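Local atomic coordinates of L-threonine 3-dehydrogenase (Clostridioides difficile, PDB entry 7OL1), a protein that probably catalyses the NAD-dependent oxidation of L-threonine at its 3-hydroxyl group, as a member of the NAD(P)-dependent epimerase/dehydratase family. Residues F260-M265 with S307-E312. Sequence-based numbering, arbitrary orientation.
Sequences FNITAM and SSAVKE
Phe260 packs against one side of the short helix 307-313, and it gives most of the surface that 260-265 buries here. Apolar packing comes first. The ring atom CD1 of Phe260 lies 3.6 Å from CA of Ala309, an oblique approach that brings the ring against the helix backbone. CG of Phe260 stands anti to its own carbonyl carbon (chi1 -78°), which directs the ring toward the helix. The methyl CB of Ala309 meets CD1 of Phe260 at 4.1 Å and CG2 of Ile262 at the same distance.

Two carbon-to-carbonyl van der Waals contacts add to this, neither of them a hydrogen bond. CB of Ala309 lies 3.5 Å from the backbone O of Asn261. CE1 of Phe260 reaches the backbone O of Ser308 at 4.0 Å.

The next element is a carboxylate at the ring edge. OE1 of Glu312 is 3.4 Å from CZ of Phe260, near the ring plane, and the ring and carboxylate planes are turned 68° apart. The extended Glu312 chain brings the group there. Its oxygens are held by other partners: OE1 accepts a hydrogen bond from Ile255 N, and OE2 is hydrogen-bonded to His256 ND1. These bonds fix the buried carboxylate beside the aromatic edge.

No hydrogen bond links the two segments. Backbone bonds from Phe260 to Gly187 and Arg189 tie strand 260-261 to strand 184-194, and Trp313 meets the Phe260 ring edge-to-face. The contact thus seats the short helix 307-313, late in the chain, on a short parallel strand of the central sheet, within the Rossmann-type fold of extended short-chain dehydrogenases.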
# COMPACT_ATOMS: atom_id res chain seq x y z
N PHE A 260 14.95 -1.12 -2.46
CA PHE A 260 16.17 -0.49 -1.92
C PHE A 260 16.28 0.91 -2.50
O PHE A 260 16.25 0.99 -3.71
CB PHE A 260 17.42 -1.25 -2.34
CG PHE A 260 17.69 -2.52 -1.57
CD1 PHE A 260 18.43 -2.48 -0.40
CD2 PHE A 260 17.30 -3.75 -2.04
CE1 PHE A 260 18.73 -3.64 0.30
CE2 PHE A 260 17.59 -4.91 -1.34
CZ PHE A 260 18.29 -4.86 -0.16
N ASN A 261 16.45 1.93 -1.66
CA ASN A 261 16.91 3.27 -2.11
C ASN A 261 18.22 3.10 -2.86
O ASN A 261 19.13 2.37 -2.37
CB ASN A 261 17.24 4.21 -0.97
CG ASN A 261 16.06 4.65 -0.16
OD1 ASN A 261 14.92 4.52 -0.60
ND2 ASN A 261 16.36 5.17 1.02
N ILE A 262 18.34 3.76 -4.00
CA ILE A 262 19.65 3.89 -4.67
C ILE A 262 19.72 5.30 -5.20
O ILE A 262 18.67 5.92 -5.39
CB ILE A 262 19.85 2.85 -5.79
CG1 ILE A 262 18.79 2.96 -6.88
CG2 ILE A 262 19.92 1.45 -5.24
CD1 ILE A 262 19.16 2.16 -8.13
N THR A 263 20.93 5.80 -5.36
CA THR A 263 21.18 7.14 -5.92
C THR A 263 22.67 7.26 -6.21
O THR A 263 23.47 6.41 -5.69
CB THR A 263 20.67 8.23 -4.99
OG1 THR A 263 20.71 9.46 -5.73
CG2 THR A 263 21.48 8.29 -3.72
N ALA A 264 23.00 8.22 -7.08
CA ALA A 264 24.36 8.52 -7.57
C ALA A 264 24.69 9.99 -7.33
O ALA A 264 25.88 10.31 -7.30
CB ALA A 264 24.43 8.20 -9.04
N MET A 265 23.66 10.84 -7.19
CA MET A 265 23.80 12.31 -7.16
C MET A 265 22.45 12.96 -6.78
O MET A 265 21.43 12.30 -6.96
CB MET A 265 24.36 12.86 -8.49
CG MET A 265 23.63 12.46 -9.78
SD MET A 265 24.57 12.68 -11.38
CE MET A 265 25.67 11.28 -11.32
N SER A 307 22.59 3.36 1.92
CA SER A 307 23.45 2.51 2.80
C SER A 307 22.96 1.06 2.77
O SER A 307 23.80 0.17 2.50
CB SER A 307 23.51 3.00 4.24
OG SER A 307 23.99 4.32 4.32
N SER A 308 21.68 0.80 3.04
CA SER A 308 21.20 -0.61 3.11
C SER A 308 21.63 -1.30 1.82
O SER A 308 22.18 -2.44 1.90
CB SER A 308 19.73 -0.71 3.35
OG SER A 308 19.31 0.12 4.42
N ALA A 309 21.46 -0.60 0.68
CA ALA A 309 21.79 -1.12 -0.67
C ALA A 309 23.26 -1.48 -0.67
O ALA A 309 23.58 -2.67 -0.98
CB ALA A 309 21.46 -0.12 -1.75
N VAL A 310 24.10 -0.52 -0.27
CA VAL A 310 25.58 -0.71 -0.19
C VAL A 310 25.89 -1.85 0.78
O VAL A 310 26.65 -2.75 0.41
CB VAL A 310 26.38 0.53 0.21
CG1 VAL A 310 27.86 0.19 0.13
CG2 VAL A 310 26.07 1.77 -0.64
N LYS A 311 25.28 -1.87 1.95
CA LYS A 311 25.66 -2.91 2.94
C LYS A 311 25.22 -4.29 2.44
O LYS A 311 25.96 -5.23 2.68
CB LYS A 311 25.14 -2.57 4.35
CG LYS A 311 25.83 -1.38 5.02
CD LYS A 311 25.36 -1.09 6.44
CE LYS A 311 25.26 0.40 6.70
NZ LYS A 311 24.36 0.72 7.83
N GLU A 312 24.08 -4.44 1.76
CA GLU A 312 23.40 -5.76 1.64
C GLU A 312 23.76 -6.47 0.32
O GLU A 312 23.67 -7.71 0.27
CB GLU A 312 21.90 -5.56 1.82
CG GLU A 312 21.52 -5.05 3.20
CD GLU A 312 20.02 -4.85 3.40
OE1 GLU A 312 19.24 -5.77 3.02
OE2 GLU A 312 19.65 -3.79 3.94